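Putative short-chain dehydrogenase/reductase (Corynebacterium glutamicum, PDB 3E9N) is a putative oxidoreductase of the short-chain dehydrogenase/reductase family, possibly an acetoacetyl-CoA reductase, with its true function not established. Local coordinates at residues Leu73-Thr78 with Leu121-Gly126; Leu25-Ile30 with Ala209-Ile214. All blocks are in the same frame, centred on the assembly; numbering follows the deposited sequence.

Both contacts belong to one Rossmann-type domain built on a parallel seven-stranded sheet, and their centres lie about 14 Å apart. Contact 2 comes first and last along the chain: residues 25-30 follow helix 16-25 and lead into strand 30-35, whereas residues 209-214 end helix 203-214. Contact 1 is nested inside the loop so closed, pairing the lead-in to strand 78-81 with the end of helix 95-124. Thr78 is where the two meet: its OG1 takes part in a weak hydrogen bond with His29 NE2, and its CG2 packs on Leu25 and Ile214. The segments entering strands 30-35 and 78-81 thus touch across strand 7-11, which lies between them in the sheet.

Contact 1 of 2, residues Leu73-Thr78 with Leu121-Gly126; sequences LDHVDT and LRAASG
The CA atoms of Asp77 and Gly126 lie 4.0 Å apart, where the loop entering strand 78-81 passes the end of helix 95-124. That end is a Schellman motif, in which Ser125 takes positive phi and the N atoms of Ser125 and Gly126 bond back to the carbonyls of Arg122 and Leu121. The chain is thereby turned into strand 127-131, the neighbour of 78-81 in this Rossmann-type sheet. No hydrogen bond joins the two segments directly, but backbone bonds of Val76 with Ala120 and Asp77 with Cys127 flank the packing. His75 CG, anti to the carbonyl carbon (chi1 -75°), starts the ring off beside Ala123, whose CB sits over the ring's centre, a CH-pi contact 3.8 Å from the centroid. A nearly straight bond in the ring plane, His75 ND1 to Asp74 OD1 at 2.6 Å on the anti side of the carboxylate, helps hold the ring's rotation. Nearer the backbone, His75 CB touches Ala124 CB. Val76 and Leu121 lie side by side on the buried side, Val76 CB to Leu121 CD2 3.9 Å. Asp77 turns its OD2 to the N of Ile7, leaving Asp77 OD1 beside the helix end, 3.7 Å from Ala124 CB.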
loop_
_atom_site.group_PDB
_atom_site.type_symbol
_atom_site.label_atom_id
_atom_site.label_comp_id
_atom_site.label_asym_id
_atom_site.label_seq_id
_atom_site.Cartn_x
_atom_site.Cartn_y
_atom_site.Cartn_z
ATOM N N LEU A 73 14.366 29.163 18.842
ATOM C CA LEU A 73 13.813 29.386 17.467
ATOM C C LEU A 73 12.338 29.563 17.501
ATOM O O LEU A 73 11.632 28.730 18.019
ATOM C CB LEU A 73 14.168 28.235 16.507
ATOM C CG LEU A 73 15.664 27.936 16.448
ATOM C CD1 LEU A 73 16.052 26.685 15.601
ATOM C CD2 LEU A 73 16.378 29.203 16.000
ATOM N N ASP A 74 11.842 30.662 16.981
ATOM C CA ASP A 74 10.393 30.881 17.040
ATOM C C ASP A 74 9.735 30.710 15.672
ATOM O O ASP A 74 8.516 30.720 15.581
ATOM C CB ASP A 74 10.063 32.285 17.602
ATOM C CG ASP A 74 10.708 33.417 16.779
ATOM O OD1 ASP A 74 10.525 33.495 15.532
ATOM O OD2 ASP A 74 11.414 34.233 17.385
ATOM N N HIS A 75 10.540 30.603 14.620
ATOM C CA HIS A 75 10.042 30.165 13.292
ATOM C C HIS A 75 11.012 29.095 12.748
ATOM O O HIS A 75 12.205 29.332 12.678
ATOM C CB HIS A 75 9.995 31.338 12.328
ATOM C CG HIS A 75 8.860 32.286 12.570
ATOM N ND1 HIS A 75 8.780 33.089 13.695
ATOM C CD2 HIS A 75 7.774 32.588 11.820
ATOM C CE1 HIS A 75 7.681 33.826 13.634
ATOM N NE2 HIS A 75 7.053 33.545 12.508
ATOM N N VAL A 76 10.539 27.904 12.425
ATOM C CA VAL A 76 11.388 26.971 11.676
ATOM C C VAL A 76 10.758 26.701 10.296
ATOM O O VAL A 76 9.604 26.249 10.221
ATOM C CB VAL A 76 11.533 25.606 12.374
ATOM C CG1 VAL A 76 12.420 24.619 11.488
ATOM C CG2 VAL A 76 12.139 25.767 13.791
ATOM N N ASP A 77 11.521 26.960 9.232
ATOM C CA ASP A 77 10.997 26.825 7.852
ATOM C C ASP A 77 11.128 25.392 7.319
ATOM O O ASP A 77 10.241 24.904 6.653
ATOM C CB ASP A 77 11.710 27.811 6.915
ATOM C CG ASP A 77 11.487 29.255 7.348
ATOM O OD1 ASP A 77 10.446 29.819 6.979
ATOM O OD2 ASP A 77 12.332 29.821 8.091
ATOM N N THR A 78 12.244 24.736 7.653
ATOM C CA THR A 78 12.578 23.439 7.153
ATOM C C THR A 78 13.189 22.615 8.308
ATOM O O THR A 78 14.185 23.015 8.950
ATOM C CB THR A 78 13.622 23.562 5.982
ATOM O OG1 THR A 78 13.116 24.443 4.980
ATOM C CG2 THR A 78 13.921 22.218 5.346
ATOM N N LEU A 121 7.084 25.692 13.815
ATOM C CA LEU A 121 6.836 25.146 12.491
ATOM C C LEU A 121 5.531 25.779 11.961
ATOM O O LEU A 121 5.447 26.127 10.797
ATOM C CB LEU A 121 6.679 23.615 12.528
ATOM C CG LEU A 121 7.945 22.805 12.689
ATOM C CD1 LEU A 121 7.664 21.304 13.111
ATOM C CD2 LEU A 121 8.904 22.910 11.508
ATOM N N ARG A 122 4.540 25.900 12.841
ATOM C CA ARG A 122 3.270 26.498 12.527
ATOM C C ARG A 122 3.454 27.946 12.221
ATOM O O ARG A 122 2.912 28.437 11.225
ATOM C CB ARG A 122 2.352 26.377 13.725
ATOM C CG ARG A 122 1.802 24.981 13.879
ATOM C CD ARG A 122 0.898 24.900 15.066
ATOM N NE ARG A 122 0.399 23.548 15.269
ATOM C CZ ARG A 122 -0.432 23.223 16.255
ATOM N NH1 ARG A 122 -0.838 24.162 17.096
ATOM N NH2 ARG A 122 -0.872 21.978 16.397
ATOM N N ALA A 123 4.239 28.622 13.064
ATOM C CA ALA A 123 4.527 30.031 12.891
ATOM C C ALA A 123 5.135 30.336 11.535
ATOM O O ALA A 123 4.865 31.381 11.000
ATOM C CB ALA A 123 5.492 30.571 14.043
ATOM N N ALA A 124 6.003 29.457 11.032
ATOM C CA ALA A 124 6.657 29.682 9.744
ATOM C C ALA A 124 5.937 29.010 8.591
ATOM O O ALA A 124 6.369 29.139 7.445
ATOM C CB ALA A 124 8.150 29.208 9.770
ATOM N N SER A 125 4.846 28.301 8.873
ATOM C CA SER A 125 4.292 27.325 7.928
ATOM C C SER A 125 5.361 26.381 7.297
ATOM O O SER A 125 5.428 26.227 6.073
ATOM C CB SER A 125 3.505 28.039 6.816
ATOM O OG SER A 125 2.416 28.729 7.368
ATOM N N GLY A 126 6.199 25.780 8.124
ATOM C CA GLY A 126 7.375 25.079 7.623
ATOM C C GLY A 126 7.120 23.724 6.988
ATOM O O GLY A 126 5.982 23.210 6.923
#

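Contact 2 of 2, residues Leu25-Ile30 with Ala209-Ile214; sequences LSRDHI and AIRFVI
Arg211 and Asp28 meet tip to tip in a two-pronged salt bridge, each terminal nitrogen of the guanidinium gripping its own carboxylate oxygen. Arg211 NH2 bonds to Asp28 OD1 at 2.9 Å, and Arg211 NH1 reaches Asp28 OD2 at 3.0 Å. Both bonds are almost straight and lie near the guanidinium plane, yet both donors are well tilted from the carboxylate plane, the one at OD1 on its syn side, and the two flat groups are turned 41° apart. Bends at chi2 and chi3 go with an Arg211 chain that turns its guanidinium to the 25-30 segment.

On the same loop as Asp28, the N-H of His29 ND1 is shared between Leu25 O (3.0 Å, in the carbonyl plane) and, weakly, Asp28 OD2. Asp24 takes Arg211 NE and also pairs with Arg27 NH1, while Asp215 receives Arg211 NH2. The Arg27 guanidinium lies obliquely over the rim of one face of Arg211's, Arg27 NH1 3.7 Å from Arg211 NE.

Ile214 CD1 rests over the centre of the opposite face of the Arg211 guanidinium and meets Leu25 CD2 at 3.5 Å and His29 CE1 at 3.9 Å. This apolar layer continues into the sheet, where Leu25 packs on strand 7-11 and Ile210 on strands 78-81 and 127-131.

The join between helices 16-25 and 203-214 is thus polar outside and apolar toward the sheet; Asp24, Asp28 and Asp215 probably offset the repulsion between the two arginines.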
loop_
_atom_site.group_PDB
_atom_site.type_symbol
_atom_site.label_atom_id
_atom_site.label_comp_id
_atom_site.label_asym_id
_atom_site.label_seq_id
_atom_site.Cartn_x
_atom_site.Cartn_y
_atom_site.Cartn_z
ATOM N N LEU A 25 20.855 23.490 1.748
ATOM C CA LEU A 25 19.972 24.425 2.448
ATOM C C LEU A 25 20.644 25.716 2.883
ATOM O O LEU A 25 19.958 26.685 3.190
ATOM C CB LEU A 25 19.419 23.763 3.727
ATOM C CG LEU A 25 18.492 22.549 3.557
ATOM C CD1 LEU A 25 17.946 22.078 4.949
ATOM C CD2 LEU A 25 17.362 22.939 2.613
ATOM N N SER A 26 21.971 25.667 3.013
ATOM C CA SER A 26 22.759 26.804 3.475
ATOM C C SER A 26 22.755 27.875 2.396
ATOM O O SER A 26 23.157 28.993 2.659
ATOM C CB SER A 26 24.201 26.410 3.863
ATOM O OG SER A 26 25.009 26.082 2.731
ATOM N N ARG A 27 22.312 27.541 1.186
ATOM C CA ARG A 27 22.167 28.549 0.160
ATOM C C ARG A 27 21.151 29.612 0.614
ATOM O O ARG A 27 21.341 30.806 0.368
ATOM C CB ARG A 27 21.779 27.938 -1.205
ATOM C CG ARG A 27 22.837 26.910 -1.764
ATOM C CD ARG A 27 22.231 25.729 -2.621
ATOM N NE ARG A 27 21.258 26.201 -3.608
ATOM C CZ ARG A 27 20.399 25.433 -4.284
ATOM N NH1 ARG A 27 20.360 24.125 -4.104
ATOM N NH2 ARG A 27 19.555 25.990 -5.148
ATOM N N ASP A 28 20.082 29.221 1.285
ATOM C CA ASP A 28 19.043 30.194 1.540
ATOM C C ASP A 28 18.459 30.066 2.935
ATOM O O ASP A 28 17.385 30.593 3.164
ATOM C CB ASP A 28 17.917 30.088 0.483
ATOM C CG ASP A 28 17.327 28.674 0.397
ATOM O OD1 ASP A 28 16.252 28.495 -0.222
ATOM O OD2 ASP A 28 17.947 27.734 0.974
ATOM N N HIS A 29 19.112 29.310 3.830
ATOM C CA HIS A 29 18.681 29.182 5.224
ATOM C C HIS A 29 19.961 29.306 6.067
ATOM O O HIS A 29 21.058 28.902 5.605
ATOM C CB HIS A 29 18.117 27.784 5.577
ATOM C CG HIS A 29 16.891 27.341 4.808
ATOM N ND1 HIS A 29 16.932 26.924 3.481
ATOM C CD2 HIS A 29 15.619 27.119 5.223
ATOM C CE1 HIS A 29 15.731 26.516 3.104
ATOM N NE2 HIS A 29 14.909 26.632 4.135
ATOM N N ILE A 30 19.820 29.862 7.281
ATOM C CA ILE A 30 20.708 29.582 8.394
ATOM C C ILE A 30 20.372 28.171 8.854
ATOM O O ILE A 30 19.234 27.877 9.170
ATOM C CB ILE A 30 20.408 30.574 9.587
ATOM C CG1 ILE A 30 20.828 32.009 9.218
ATOM C CG2 ILE A 30 21.145 30.169 10.883
ATOM C CD1 ILE A 30 19.673 33.002 9.413
ATOM N N ALA A 209 16.362 15.875 -3.576
ATOM C CA ALA A 209 14.974 15.529 -3.324
ATOM C C ALA A 209 14.398 16.488 -2.317
ATOM O O ALA A 209 13.257 16.935 -2.471
ATOM C CB ALA A 209 14.811 14.066 -2.849
ATOM N N ILE A 210 15.192 16.816 -1.294
ATOM C CA ILE A 210 14.753 17.753 -0.269
ATOM C C ILE A 210 14.530 19.126 -0.852
ATOM O O ILE A 210 13.503 19.747 -0.619
ATOM C CB ILE A 210 15.628 17.724 1.008
ATOM C CG1 ILE A 210 15.190 16.534 1.838
ATOM C CG2 ILE A 210 15.432 19.007 1.821
ATOM C CD1 ILE A 210 16.243 15.889 2.534
ATOM N N ARG A 211 15.449 19.554 -1.694
ATOM C CA ARG A 211 15.332 20.845 -2.361
ATOM C C ARG A 211 14.076 20.882 -3.246
ATOM O O ARG A 211 13.331 21.848 -3.254
ATOM C CB ARG A 211 16.616 21.098 -3.188
ATOM C CG ARG A 211 16.572 22.376 -4.111
ATOM C CD ARG A 211 16.190 23.687 -3.321
ATOM N NE ARG A 211 17.173 23.967 -2.288
ATOM C CZ ARG A 211 17.135 25.044 -1.496
ATOM N NH1 ARG A 211 18.062 25.230 -0.585
ATOM N NH2 ARG A 211 16.173 25.940 -1.614
ATOM N N PHE A 212 13.828 19.824 -4.005
ATOM C CA PHE A 212 12.615 19.776 -4.792
ATOM C C PHE A 212 11.368 19.903 -3.905
ATOM O O PHE A 212 10.363 20.502 -4.310
ATOM C CB PHE A 212 12.562 18.476 -5.583
ATOM C CG PHE A 212 11.245 18.234 -6.266
ATOM C CD1 PHE A 212 10.858 19.030 -7.343
ATOM C CD2 PHE A 212 10.422 17.206 -5.861
ATOM C CE1 PHE A 212 9.661 18.819 -7.970
ATOM C CE2 PHE A 212 9.225 16.958 -6.516
ATOM C CZ PHE A 212 8.839 17.757 -7.554
ATOM N N VAL A 213 11.413 19.342 -2.694
ATOM C CA VAL A 213 10.183 19.288 -1.907
ATOM C C VAL A 213 9.824 20.662 -1.346
ATOM O O VAL A 213 8.649 21.117 -1.388
ATOM C CB VAL A 213 10.284 18.240 -0.762
ATOM C CG1 VAL A 213 9.327 18.588 0.406
ATOM C CG2 VAL A 213 10.044 16.785 -1.297
ATOM N N ILE A 214 10.828 21.355 -0.833
ATOM C CA ILE A 214 10.580 22.622 -0.135
ATOM C C ILE A 214 10.359 23.750 -1.127
ATOM O O ILE A 214 9.680 24.724 -0.818
ATOM C CB ILE A 214 11.724 22.985 0.851
ATOM C CG1 ILE A 214 13.016 23.414 0.137
ATOM C CG2 ILE A 214 12.024 21.827 1.773
ATOM C CD1 ILE A 214 14.224 23.529 1.146
#